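Local coordinates for protein mannan endo-1,4-beta-mannosidase (PDB 4OOU) that hydrolyses internal beta-1,4-mannosidic linkages in mannans, galactomannans and glucomannans, working as a secreted monomeric TIM-barrel glycoside hydrolase of family 5, at residues 147-152 with 218-223; 92-97 with 140-145; 97-102 with 152-157. All blocks are in the same frame, centred on the assembly; numbering follows the deposited sequence.

Contact 1 (147-152 with 218-223); sequences WDESKL and ILKTIN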
ATOM      1  N   TRP A 147     -12.120   3.576  17.000  1.00 42.66           N
ATOM      2  CA  TRP A 147     -12.375   3.764  18.412  1.00 44.24           C
ATOM      3  C   TRP A 147     -12.969   2.537  19.147  1.00 49.54           C
ATOM      4  O   TRP A 147     -12.604   2.278  20.298  1.00 52.02           O
ATOM      5  CB  TRP A 147     -13.264   4.964  18.582  1.00 42.97           C
ATOM      6  CG  TRP A 147     -12.698   6.250  18.061  1.00 40.86           C
ATOM      7  CD1 TRP A 147     -12.944   6.803  16.853  1.00 41.94           C
ATOM      8  CD2 TRP A 147     -11.827   7.159  18.748  1.00 41.02           C
ATOM      9  NE1 TRP A 147     -12.284   8.010  16.730  1.00 42.95           N
ATOM     10  CE2 TRP A 147     -11.599   8.253  17.886  1.00 42.68           C
ATOM     11  CE3 TRP A 147     -11.220   7.158  20.019  1.00 44.83           C
ATOM     12  CZ2 TRP A 147     -10.786   9.333  18.234  1.00 44.81           C
ATOM     13  CZ3 TRP A 147     -10.404   8.232  20.371  1.00 45.23           C
ATOM     14  CH2 TRP A 147     -10.202   9.315  19.480  1.00 45.67           C
ATOM     15  N   ASP A 148     -13.836   1.772  18.477  1.00 49.56           N
ATOM     16  CA  ASP A 148     -14.642   0.712  19.114  1.00 49.31           C
ATOM     17  C   ASP A 148     -14.056  -0.694  18.940  1.00 49.65           C
ATOM     18  O   ASP A 148     -14.215  -1.323  17.891  1.00 48.40           O
ATOM     19  CB  ASP A 148     -16.060   0.757  18.536  1.00 50.26           C
ATOM     20  CG  ASP A 148     -17.077  -0.009  19.358  1.00 50.31           C
ATOM     21  OD1 ASP A 148     -16.846  -1.171  19.769  1.00 52.93           O
ATOM     22  OD2 ASP A 148     -18.157   0.560  19.554  1.00 54.65           O
ATOM     23  N   GLU A 149     -13.433  -1.204  19.997  1.00 50.64           N
ATOM     24  CA  GLU A 149     -12.804  -2.514  19.957  1.00 50.32           C
ATOM     25  C   GLU A 149     -13.738  -3.619  19.465  1.00 51.70           C
ATOM     26  O   GLU A 149     -13.283  -4.526  18.780  1.00 54.10           O
ATOM     27  CB  GLU A 149     -12.246  -2.901  21.329  1.00 55.21           C
ATOM     28  CG  GLU A 149     -11.216  -1.933  21.900  1.00 56.50           C
ATOM     29  CD  GLU A 149     -10.366  -2.527  23.014  1.00 63.39           C
ATOM     30  OE1 GLU A 149     -10.605  -3.691  23.450  1.00 63.93           O
ATOM     31  OE2 GLU A 149      -9.434  -1.806  23.452  1.00 64.20           O
ATOM     32  N   SER A 150     -15.028  -3.570  19.804  1.00 53.25           N
ATOM     33  CA  SER A 150     -15.972  -4.648  19.380  1.00 48.48           C
ATOM     34  C   SER A 150     -16.326  -4.544  17.901  1.00 43.62           C
ATOM     35  O   SER A 150     -16.453  -5.566  17.207  1.00 38.34           O
ATOM     36  CB  SER A 150     -17.260  -4.680  20.233  1.00 47.75           C
ATOM     37  OG  SER A 150     -17.979  -3.454  20.171  1.00 47.73           O
ATOM     38  N   LYS A 151     -16.475  -3.306  17.429  1.00 41.47           N
ATOM     39  CA  LYS A 151     -16.850  -3.062  16.051  1.00 42.85           C
ATOM     40  C   LYS A 151     -15.702  -3.411  15.117  1.00 42.79           C
ATOM     41  O   LYS A 151     -15.922  -3.859  13.991  1.00 45.13           O
ATOM     42  CB  LYS A 151     -17.287  -1.601  15.867  1.00 49.78           C
ATOM     43  CG  LYS A 151     -18.623  -1.218  16.526  1.00 49.39           C
ATOM     44  CD  LYS A 151     -18.950   0.269  16.363  1.00 49.30           C
ATOM     45  CE  LYS A 151     -20.311   0.645  16.968  1.00 49.32           C
ATOM     46  NZ  LYS A 151     -20.650   2.095  16.875  1.00 48.95           N
ATOM     47  N   LEU A 152     -14.470  -3.222  15.581  1.00 43.82           N
ATOM     48  CA  LEU A 152     -13.279  -3.609  14.795  1.00 43.28           C
ATOM     49  C   LEU A 152     -13.185  -5.100  14.620  1.00 44.70           C
ATOM     50  O   LEU A 152     -12.899  -5.593  13.507  1.00 42.30           O
ATOM     51  CB  LEU A 152     -11.990  -3.114  15.455  1.00 43.32           C
ATOM     52  CG  LEU A 152     -10.659  -3.274  14.688  1.00 43.23           C
ATOM     53  CD1 LEU A 152     -10.761  -3.002  13.196  1.00 43.33           C
ATOM     54  CD2 LEU A 152      -9.632  -2.335  15.286  1.00 42.96           C
ATOM     55  N   ILE A 218      -4.854   5.374  15.449  1.00 43.47           N
ATOM     56  CA  ILE A 218      -4.315   4.922  14.153  1.00 40.18           C
ATOM     57  C   ILE A 218      -3.479   3.652  14.299  1.00 41.76           C
ATOM     58  O   ILE A 218      -3.763   2.655  13.645  1.00 39.50           O
ATOM     59  CB  ILE A 218      -3.445   5.976  13.427  1.00 36.45           C
ATOM     60  CG1 ILE A 218      -4.312   7.158  12.942  1.00 34.41           C
ATOM     61  CG2 ILE A 218      -2.706   5.306  12.266  1.00 33.22           C
ATOM     62  CD1 ILE A 218      -3.552   8.303  12.323  1.00 33.43           C
ATOM     63  N   LEU A 219      -2.461   3.707  15.160  1.00 42.49           N
ATOM     64  CA  LEU A 219      -1.486   2.611  15.317  1.00 41.21           C
ATOM     65  C   LEU A 219      -2.079   1.376  15.947  1.00 41.32           C
ATOM     66  O   LEU A 219      -1.678   0.266  15.595  1.00 40.49           O
ATOM     67  CB  LEU A 219      -0.272   3.055  16.165  1.00 41.26           C
ATOM     68  CG  LEU A 219       0.613   4.130  15.529  1.00 39.74           C
ATOM     69  CD1 LEU A 219       1.662   4.610  16.510  1.00 37.76           C
ATOM     70  CD2 LEU A 219       1.254   3.583  14.262  1.00 37.45           C
ATOM     71  N   LYS A 220      -3.002   1.574  16.888  1.00 41.46           N
ATOM     72  CA  LYS A 220      -3.717   0.470  17.505  1.00 43.39           C
ATOM     73  C   LYS A 220      -4.573  -0.210  16.432  1.00 43.95           C
ATOM     74  O   LYS A 220      -4.621  -1.449  16.296  1.00 38.74           O
ATOM     75  CB  LYS A 220      -4.617   0.996  18.614  1.00 46.33           C
ATOM     76  CG  LYS A 220      -5.313  -0.111  19.395  1.00 49.45           C
ATOM     77  CD  LYS A 220      -6.714   0.281  19.836  1.00 50.45           C
ATOM     78  CE  LYS A 220      -7.129  -0.537  21.033  1.00 51.12           C
ATOM     79  NZ  LYS A 220      -8.434  -0.053  21.510  1.00 52.65           N
ATOM     80  N   THR A 221      -5.257   0.618  15.655  1.00 43.80           N
ATOM     81  CA  THR A 221      -6.120   0.082  14.625  1.00 46.41           C
ATOM     82  C   THR A 221      -5.318  -0.721  13.610  1.00 45.98           C
ATOM     83  O   THR A 221      -5.712  -1.846  13.247  1.00 49.07           O
ATOM     84  CB  THR A 221      -6.914   1.199  13.964  1.00 46.11           C
ATOM     85  OG1 THR A 221      -7.720   1.803  14.965  1.00 50.24           O
ATOM     86  CG2 THR A 221      -7.796   0.670  12.872  1.00 46.43           C
ATOM     87  N   ILE A 222      -4.174  -0.195  13.180  1.00 41.84           N
ATOM     88  CA  ILE A 222      -3.432  -0.944  12.178  1.00 44.23           C
ATOM     89  C   ILE A 222      -2.741  -2.176  12.812  1.00 41.32           C
ATOM     90  O   ILE A 222      -2.682  -3.236  12.198  1.00 39.38           O
ATOM     91  CB  ILE A 222      -2.641  -0.083  11.089  1.00 46.86           C
ATOM     92  CG1 ILE A 222      -1.304  -0.712  10.724  1.00 45.47           C
ATOM     93  CG2 ILE A 222      -2.470   1.428  11.379  1.00 47.44           C
ATOM     94  CD1 ILE A 222      -0.163  -0.154  11.506  1.00 48.75           C
ATOM     95  N   ASN A 223      -2.324  -2.065  14.064  1.00 43.90           N
ATOM     96  CA  ASN A 223      -1.783  -3.217  14.805  1.00 44.32           C
ATOM     97  C   ASN A 223      -2.770  -4.387  14.849  1.00 41.80           C
ATOM     98  O   ASN A 223      -2.444  -5.501  14.404  1.00 39.00           O
ATOM     99  CB  ASN A 223      -1.383  -2.787  16.230  1.00 45.65           C
ATOM    100  CG  ASN A 223      -0.792  -3.921  17.063  1.00 44.70           C
ATOM    101  OD1 ASN A 223      -1.244  -4.161  18.192  1.00 39.11           O
ATOM    102  ND2 ASN A 223       0.235  -4.609  16.521  1.00 41.68           N
TER
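Lys-220 reaches across from helix 215-232 to Glu-149 in the first turn of helix 149-167, and its NZ donates to OE2 at 2.8 Å in a salt bridge. The ammonium meets the carboxylate oxygen on its anti side, 27° out of the carboxylate plane, and the two side chains cross at about a right angle. NZ also lies against the Glu-149 methylene, 3.4 Å from CG. Lys-220 CG is trans to the backbone N (chi1 -175°), and the bend at chi2, together with the extended run of Glu-149 beyond CG, brings NZ to OE2. Beneath the ion pair the helices touch through methyls: Leu-152 CD2 lies 4.3 Å from Thr-221 CG2, and the Thr-221 hydroxyl is spent on Gln-217 O in its own helix.

One shell further out, Asp-148 N-caps the helix that carries Glu-149. Its OD1 takes the Ser-150 hydroxyl (OG to OD1 2.6 Å) on the syn side, and Lys-151 N at 3.2 Å from above the carboxylate plane. Substituting an alanine for Lys-220 would probably leave the Glu-149 carboxylate without its mate across the contact and free to turn. Residues 147-151 all bind substrate. A single ion pair at an exposed carboxylate, over one methyl touch, is consistent with a polar and fairly light tie between the two helices.

Contact 2 (92-97 with 140-145); sequences PAFDSH and SNVQNL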
ATOM      1  N   PRO A  92     -16.629  -2.681   3.702  1.00 37.82           N
ATOM      2  CA  PRO A  92     -17.344  -3.877   4.092  1.00 39.78           C
ATOM      3  C   PRO A  92     -18.805  -3.516   4.405  1.00 41.78           C
ATOM      4  O   PRO A  92     -19.121  -2.328   4.531  1.00 42.83           O
ATOM      5  CB  PRO A  92     -16.637  -4.304   5.378  1.00 40.30           C
ATOM      6  CG  PRO A  92     -16.094  -3.042   5.948  1.00 39.58           C
ATOM      7  CD  PRO A  92     -15.684  -2.246   4.744  1.00 37.55           C
ATOM      8  N   ALA A  93     -19.680  -4.512   4.569  1.00 42.30           N
ATOM      9  CA  ALA A  93     -21.094  -4.227   4.875  1.00 42.39           C
ATOM     10  C   ALA A  93     -21.326  -4.041   6.387  1.00 42.29           C
ATOM     11  O   ALA A  93     -20.895  -4.883   7.192  1.00 33.23           O
ATOM     12  CB  ALA A  93     -22.003  -5.318   4.316  1.00 42.94           C
ATOM     13  N   PHE A  94     -22.000  -2.928   6.733  1.00 42.61           N
ATOM     14  CA  PHE A  94     -22.349  -2.568   8.121  1.00 41.48           C
ATOM     15  C   PHE A  94     -23.843  -2.670   8.388  1.00 42.77           C
ATOM     16  O   PHE A  94     -24.659  -2.249   7.574  1.00 36.69           O
ATOM     17  CB  PHE A  94     -21.945  -1.116   8.436  1.00 41.64           C
ATOM     18  CG  PHE A  94     -20.454  -0.891   8.518  1.00 41.39           C
ATOM     19  CD1 PHE A  94     -19.745  -0.452   7.416  1.00 37.90           C
ATOM     20  CD2 PHE A  94     -19.761  -1.127   9.707  1.00 40.78           C
ATOM     21  CE1 PHE A  94     -18.393  -0.265   7.491  1.00 36.65           C
ATOM     22  CE2 PHE A  94     -18.399  -0.925   9.785  1.00 37.57           C
ATOM     23  CZ  PHE A  94     -17.720  -0.494   8.680  1.00 37.42           C
ATOM     24  N   ASP A  95     -24.204  -3.191   9.561  1.00 48.81           N
ATOM     25  CA  ASP A  95     -25.606  -3.117  10.031  1.00 47.77           C
ATOM     26  C   ASP A  95     -25.910  -1.724  10.582  1.00 44.34           C
ATOM     27  O   ASP A  95     -25.021  -0.893  10.687  1.00 47.58           O
ATOM     28  CB  ASP A  95     -25.884  -4.182  11.100  1.00 46.12           C
ATOM     29  CG  ASP A  95     -25.141  -3.928  12.396  1.00 43.53           C
ATOM     30  OD1 ASP A  95     -24.948  -2.764  12.820  1.00 40.87           O
ATOM     31  OD2 ASP A  95     -24.779  -4.925  13.011  1.00 42.77           O
ATOM     32  N   SER A  96     -27.155  -1.491  10.962  1.00 46.39           N
ATOM     33  CA  SER A  96     -27.586  -0.185  11.477  1.00 50.27           C
ATOM     34  C   SER A  96     -26.861   0.276  12.747  1.00 51.26           C
ATOM     35  O   SER A  96     -26.748   1.483  12.968  1.00 56.20           O
ATOM     36  CB  SER A  96     -29.097  -0.191  11.729  1.00 52.76           C
ATOM     37  OG  SER A  96     -29.493  -1.431  12.296  1.00 56.73           O
ATOM     38  N   HIS A  97     -26.375  -0.664  13.569  1.00 55.50           N
ATOM     39  CA  HIS A  97     -25.621  -0.319  14.795  1.00 56.36           C
ATOM     40  C   HIS A  97     -24.122  -0.035  14.526  1.00 58.48           C
ATOM     41  O   HIS A  97     -23.378   0.295  15.454  1.00 58.24           O
ATOM     42  CB  HIS A  97     -25.709  -1.416  15.866  1.00 57.65           C
ATOM     43  CG  HIS A  97     -27.065  -2.040  16.016  1.00 64.47           C
ATOM     44  ND1 HIS A  97     -28.188  -1.321  16.373  1.00 63.68           N
ATOM     45  CD2 HIS A  97     -27.469  -3.330  15.885  1.00 68.65           C
ATOM     46  CE1 HIS A  97     -29.227  -2.136  16.437  1.00 65.74           C
ATOM     47  NE2 HIS A  97     -28.820  -3.360  16.136  1.00 71.99           N
ATOM     48  N   SER A 140     -18.549   7.384   8.758  1.00 39.28           N
ATOM     49  CA  SER A 140     -18.703   7.205  10.198  1.00 37.01           C
ATOM     50  C   SER A 140     -18.443   5.791  10.657  1.00 37.04           C
ATOM     51  O   SER A 140     -17.741   5.573  11.619  1.00 36.52           O
ATOM     52  CB  SER A 140     -20.138   7.529  10.614  1.00 37.99           C
ATOM     53  OG  SER A 140     -20.452   8.887  10.429  1.00 39.21           O
ATOM     54  N   ASN A 141     -19.063   4.832   9.989  1.00 38.24           N
ATOM     55  CA  ASN A 141     -18.908   3.437  10.360  1.00 40.27           C
ATOM     56  C   ASN A 141     -17.443   3.006  10.334  1.00 39.87           C
ATOM     57  O   ASN A 141     -16.978   2.342  11.269  1.00 38.32           O
ATOM     58  CB  ASN A 141     -19.762   2.517   9.469  1.00 38.83           C
ATOM     59  CG  ASN A 141     -21.236   2.490   9.876  1.00 37.18           C
ATOM     60  OD1 ASN A 141     -21.595   2.535  11.066  1.00 35.58           O
ATOM     61  ND2 ASN A 141     -22.097   2.368   8.877  1.00 35.45           N
ATOM     62  N   VAL A 142     -16.708   3.410   9.298  1.00 42.09           N
ATOM     63  CA  VAL A 142     -15.259   3.162   9.287  1.00 43.11           C
ATOM     64  C   VAL A 142     -14.554   3.963  10.394  1.00 46.81           C
ATOM     65  O   VAL A 142     -13.710   3.426  11.141  1.00 46.91           O
ATOM     66  CB  VAL A 142     -14.605   3.498   7.932  1.00 42.98           C
ATOM     67  CG1 VAL A 142     -13.103   3.166   7.972  1.00 42.35           C
ATOM     68  CG2 VAL A 142     -15.299   2.742   6.810  1.00 41.11           C
ATOM     69  N   GLN A 143     -14.904   5.249  10.498  1.00 46.33           N
ATOM     70  CA  GLN A 143     -14.324   6.098  11.529  1.00 43.87           C
ATOM     71  C   GLN A 143     -14.412   5.417  12.894  1.00 48.01           C
ATOM     72  O   GLN A 143     -13.444   5.420  13.646  1.00 49.32           O
ATOM     73  CB  GLN A 143     -15.012   7.440  11.561  1.00 40.28           C
ATOM     74  CG  GLN A 143     -14.665   8.295  10.366  1.00 38.83           C
ATOM     75  CD  GLN A 143     -15.564   9.495  10.228  1.00 36.37           C
ATOM     76  OE1 GLN A 143     -16.162   9.930  11.186  1.00 34.33           O
ATOM     77  NE2 GLN A 143     -15.672  10.028   9.015  1.00 36.74           N
ATOM     78  N   ASN A 144     -15.547   4.797  13.199  1.00 47.42           N
ATOM     79  CA  ASN A 144     -15.708   4.156  14.499  1.00 49.84           C
ATOM     80  C   ASN A 144     -14.905   2.868  14.652  1.00 46.60           C
ATOM     81  O   ASN A 144     -14.732   2.395  15.759  1.00 40.47           O
ATOM     82  CB  ASN A 144     -17.188   3.894  14.822  1.00 55.72           C
ATOM     83  CG  ASN A 144     -18.006   5.188  14.995  1.00 57.43           C
ATOM     84  OD1 ASN A 144     -19.161   5.242  14.562  1.00 54.27           O
ATOM     85  ND2 ASN A 144     -17.412   6.227  15.621  1.00 52.39           N
ATOM     86  N   LEU A 145     -14.407   2.303  13.555  1.00 46.60           N
ATOM     87  CA  LEU A 145     -13.488   1.166  13.659  1.00 46.70           C
ATOM     88  C   LEU A 145     -12.202   1.548  14.414  1.00 42.92           C
ATOM     89  O   LEU A 145     -11.603   0.715  15.089  1.00 40.88           O
ATOM     90  CB  LEU A 145     -13.163   0.599  12.272  1.00 47.74           C
ATOM     91  CG  LEU A 145     -14.002  -0.571  11.732  1.00 51.93           C
ATOM     92  CD1 LEU A 145     -15.436  -0.636  12.253  1.00 52.08           C
ATOM     93  CD2 LEU A 145     -13.988  -0.541  10.208  1.00 52.22           C
TER
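Asn-141 and Phe-94 make the main contact, a CH-pi interaction in which Asn-141 CB sits over the middle of the phenyl ring, 3.4 Å from its centroid and only 3° off the ring normal. The amide continues the stack, its plane 21° from that of the ring, and the two side chains slide past each other in opposite directions. This carries ND2 back beyond the ring to 3.5 Å from Phe-94 CB. With CG trans to the carbonyl carbon (chi1 -70°), the Phe-94 ring turns one face to Asn-141 CB and its edge to Leu-145.

The remaining contacts are apolar. Leu-145 CD1 comes up to the ring's edge, near its plane, 3.9 Å from Phe-94 CE2, and CD2 stands 4.0 Å from CZ. More loosely, Val-142 CG2 lies 4.4 Å from Phe-94 CE1. No hydrogen bond crosses between the segments.

Phe-94 belongs to strand 93-94, half of a small hairpin with strand 100-102, and it also touches Val-100 there. The ring thus packs the hairpin against helix 140-145, which contributes the substrate-binding Asn-144, while Val-142 and Pro-92 both rest on Phe-132 of barrel strand 126-133.

Contact 3 (97-102 with 152-157); sequences HGFVTS and LNSYIN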
ATOM      1  N   HIS A  97     -26.375  -0.664  13.569  1.00 55.50           N
ATOM      2  CA  HIS A  97     -25.621  -0.319  14.795  1.00 56.36           C
ATOM      3  C   HIS A  97     -24.122  -0.035  14.526  1.00 58.48           C
ATOM      4  O   HIS A  97     -23.378   0.295  15.454  1.00 58.24           O
ATOM      5  CB  HIS A  97     -25.709  -1.416  15.866  1.00 57.65           C
ATOM      6  CG  HIS A  97     -27.065  -2.040  16.016  1.00 64.47           C
ATOM      7  ND1 HIS A  97     -28.188  -1.321  16.373  1.00 63.68           N
ATOM      8  CD2 HIS A  97     -27.469  -3.330  15.885  1.00 68.65           C
ATOM      9  CE1 HIS A  97     -29.227  -2.136  16.437  1.00 65.74           C
ATOM     10  NE2 HIS A  97     -28.820  -3.360  16.136  1.00 71.99           N
ATOM     11  N   GLY A  98     -23.678  -0.185  13.277  1.00 55.77           N
ATOM     12  CA  GLY A  98     -22.281   0.055  12.919  1.00 55.29           C
ATOM     13  C   GLY A  98     -21.335  -1.115  13.173  1.00 51.62           C
ATOM     14  O   GLY A  98     -20.169  -0.915  13.502  1.00 55.03           O
ATOM     15  N   PHE A  99     -21.847  -2.330  13.006  1.00 48.25           N
ATOM     16  CA  PHE A  99     -21.074  -3.545  13.145  1.00 44.08           C
ATOM     17  C   PHE A  99     -21.021  -4.162  11.765  1.00 45.54           C
ATOM     18  O   PHE A  99     -21.979  -4.057  10.996  1.00 46.05           O
ATOM     19  CB  PHE A  99     -21.729  -4.513  14.146  1.00 43.97           C
ATOM     20  CG  PHE A  99     -21.515  -4.140  15.592  1.00 42.25           C
ATOM     21  CD1 PHE A  99     -22.221  -3.089  16.166  1.00 45.30           C
ATOM     22  CD2 PHE A  99     -20.586  -4.816  16.372  1.00 44.03           C
ATOM     23  CE1 PHE A  99     -22.000  -2.720  17.490  1.00 44.92           C
ATOM     24  CE2 PHE A  99     -20.359  -4.458  17.698  1.00 43.78           C
ATOM     25  CZ  PHE A  99     -21.074  -3.415  18.262  1.00 44.65           C
ATOM     26  N   VAL A 100     -19.896  -4.787  11.433  1.00 48.94           N
ATOM     27  CA  VAL A 100     -19.737  -5.381  10.097  1.00 50.67           C
ATOM     28  C   VAL A 100     -20.476  -6.702  10.061  1.00 42.36           C
ATOM     29  O   VAL A 100     -20.253  -7.558  10.910  1.00 38.61           O
ATOM     30  CB  VAL A 100     -18.242  -5.543   9.693  1.00 53.50           C
ATOM     31  CG1 VAL A 100     -18.056  -6.585   8.598  1.00 53.81           C
ATOM     32  CG2 VAL A 100     -17.686  -4.205   9.214  1.00 56.79           C
ATOM     33  N   THR A 101     -21.373  -6.849   9.096  1.00 42.51           N
ATOM     34  CA  THR A 101     -22.099  -8.125   8.901  1.00 44.60           C
ATOM     35  C   THR A 101     -21.351  -9.018   7.959  1.00 44.01           C
ATOM     36  O   THR A 101     -21.403 -10.238   8.082  1.00 50.62           O
ATOM     37  CB  THR A 101     -23.520  -7.945   8.302  1.00 44.70           C
ATOM     38  OG1 THR A 101     -23.454  -7.398   6.971  1.00 41.07           O
ATOM     39  CG2 THR A 101     -24.352  -7.041   9.159  1.00 47.65           C
ATOM     40  N   SER A 102     -20.690  -8.403   6.985  1.00 42.99           N
ATOM     41  CA  SER A 102     -20.039  -9.149   5.927  1.00 40.43           C
ATOM     42  C   SER A 102     -19.180  -8.292   4.992  1.00 40.95           C
ATOM     43  O   SER A 102     -18.897  -7.091   5.193  1.00 39.01           O
ATOM     44  CB  SER A 102     -21.093  -9.919   5.125  1.00 39.95           C
ATOM     45  OG  SER A 102     -22.222  -9.117   4.901  1.00 40.41           O
ATOM     46  N   LEU A 152     -14.470  -3.222  15.581  1.00 43.82           N
ATOM     47  CA  LEU A 152     -13.279  -3.609  14.795  1.00 43.28           C
ATOM     48  C   LEU A 152     -13.185  -5.100  14.620  1.00 44.70           C
ATOM     49  O   LEU A 152     -12.899  -5.593  13.507  1.00 42.30           O
ATOM     50  CB  LEU A 152     -11.990  -3.114  15.455  1.00 43.32           C
ATOM     51  CG  LEU A 152     -10.659  -3.274  14.688  1.00 43.23           C
ATOM     52  CD1 LEU A 152     -10.761  -3.002  13.196  1.00 43.33           C
ATOM     53  CD2 LEU A 152      -9.632  -2.335  15.286  1.00 42.96           C
ATOM     54  N   ASN A 153     -13.430  -5.816  15.719  1.00 41.70           N
ATOM     55  CA  ASN A 153     -13.484  -7.256  15.656  1.00 44.94           C
ATOM     56  C   ASN A 153     -14.600  -7.759  14.736  1.00 43.16           C
ATOM     57  O   ASN A 153     -14.480  -8.852  14.174  1.00 42.30           O
ATOM     58  CB  ASN A 153     -13.622  -7.893  17.047  1.00 47.84           C
ATOM     59  CG  ASN A 153     -12.317  -7.868  17.835  1.00 51.12           C
ATOM     60  OD1 ASN A 153     -11.286  -8.402  17.397  1.00 51.88           O
ATOM     61  ND2 ASN A 153     -12.361  -7.252  19.015  1.00 51.10           N
ATOM     62  N   SER A 154     -15.676  -6.993  14.569  1.00 39.61           N
ATOM     63  CA  SER A 154     -16.706  -7.452  13.659  1.00 40.82           C
ATOM     64  C   SER A 154     -16.112  -7.372  12.281  1.00 43.36           C
ATOM     65  O   SER A 154     -16.299  -8.291  11.466  1.00 41.67           O
ATOM     66  CB  SER A 154     -18.012  -6.655  13.776  1.00 41.02           C
ATOM     67  OG  SER A 154     -17.790  -5.279  13.664  1.00 37.95           O
ATOM     68  N   TYR A 155     -15.355  -6.296  12.027  1.00 47.01           N
ATOM     69  CA  TYR A 155     -14.694  -6.158  10.717  1.00 46.68           C
ATOM     70  C   TYR A 155     -13.785  -7.352  10.498  1.00 43.35           C
ATOM     71  O   TYR A 155     -13.867  -8.041   9.485  1.00 47.17           O
ATOM     72  CB  TYR A 155     -13.890  -4.869  10.575  1.00 42.36           C
ATOM     73  CG  TYR A 155     -13.029  -4.878   9.318  1.00 43.11           C
ATOM     74  CD1 TYR A 155     -13.608  -4.885   8.045  1.00 42.86           C
ATOM     75  CD2 TYR A 155     -11.634  -4.893   9.394  1.00 40.49           C
ATOM     76  CE1 TYR A 155     -12.824  -4.904   6.890  1.00 40.36           C
ATOM     77  CE2 TYR A 155     -10.852  -4.933   8.247  1.00 39.16           C
ATOM     78  CZ  TYR A 155     -11.446  -4.929   6.994  1.00 38.30           C
ATOM     79  OH  TYR A 155     -10.660  -4.957   5.855  1.00 32.18           O
ATOM     80  N   ILE A 156     -12.948  -7.600  11.480  1.00 38.92           N
ATOM     81  CA  ILE A 156     -11.989  -8.671  11.397  1.00 40.58           C
ATOM     82  C   ILE A 156     -12.664  -9.999  11.119  1.00 41.24           C
ATOM     83  O   ILE A 156     -12.268 -10.722  10.207  1.00 40.11           O
ATOM     84  CB  ILE A 156     -11.121  -8.728  12.673  1.00 42.66           C
ATOM     85  CG1 ILE A 156     -10.170  -7.511  12.671  1.00 43.04           C
ATOM     86  CG2 ILE A 156     -10.312 -10.026  12.730  1.00 45.99           C
ATOM     87  CD1 ILE A 156      -9.547  -7.138  13.994  1.00 43.64           C
ATOM     88  N   ASN A 157     -13.712 -10.297  11.880  1.00 42.67           N
ATOM     89  CA  ASN A 157     -14.251 -11.661  11.927  1.00 39.62           C
ATOM     90  C   ASN A 157     -15.165 -11.963  10.780  1.00 39.65           C
ATOM     91  O   ASN A 157     -15.075 -13.047  10.163  1.00 41.56           O
ATOM     92  CB  ASN A 157     -14.905 -11.910  13.276  1.00 37.24           C
ATOM     93  CG  ASN A 157     -13.887 -11.855  14.416  1.00 37.28           C
ATOM     94  OD1 ASN A 157     -12.677 -12.007  14.194  1.00 39.64           O
ATOM     95  ND2 ASN A 157     -14.355 -11.593  15.629  1.00 36.44           N
TER
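At Ser-154, chi1 of 53° places OG between the backbone N and the carbonyl carbon, on the side of the helix that faces the hairpin and within reach of Val-100 N. At Val-100, chi1 of 159° sets CG1 opposite the backbone N and CG2 opposite the carbonyl carbon, which is how its methyls come to meet Ser-154 O and Tyr-155.

The hydroxyl accepts from the main chain: Val-100 N donates to Ser-154 OG over 3.1 Å, nearly straight at 169°. While OG accepts from Val-100 N across the contact, it donates to Lys-151 O of its own helix, and this second bond is likely to fix its rotation. A buried peptide N-H at the start of the strand is thereby satisfied by a helix side chain. Phe-99 adds its ring alongside, with CD2 3.9 Å from Ser-154 OG, an approach that is oblique to the ring.

Val-100 then packs onto the helix backbone itself. Its CB lies 3.7 Å from Tyr-155 CA, and CG1 comes within 3.8 Å of Ser-154 O. CG2 meets Tyr-155 CB at 4.1 Å, near the plane of the phenol ring and at its edge, where the two side chains run side by side in the same direction.

Tyr-155 continues inward from there, bonding through OH to His-85 NE2 and meeting the ring of Phe-132. Strand 100-102 pairs antiparallel with strand 93-94, with a classic beta bulge where Thr-101 and Ser-102 both face Ala-93. Helix 149-167 therefore holds this hairpin on one flank and packs Leu-152, Asn-153 and Ile-156 against helix 215-232.

How the contacts relate
Contacts 1 and 3 both use helix 149-167, their ranges meeting at Leu-152, whose side chain serves contact 1; the helix's opening turn joins helix 215-232, its next turns the hairpin. Contact 2 places the partner strand of that hairpin on helix 140-145, and Phe-94 CE2 lies 3.4 Å from Val-100 CG2 where contacts 2 and 3 meet. Lys-151, from the first segment of contact 1, packs on the hairpin segment of contact 3, its CD 3.3 Å from Gly-98 O. Chemistry follows setting: partly buried contacts 1 and 2 depend on an ion pair near solvent and on ring stacking without cross-segment hydrogen bonds, and contact 3, the most buried, on a hydroxyl-to-backbone bond beside apolar packing.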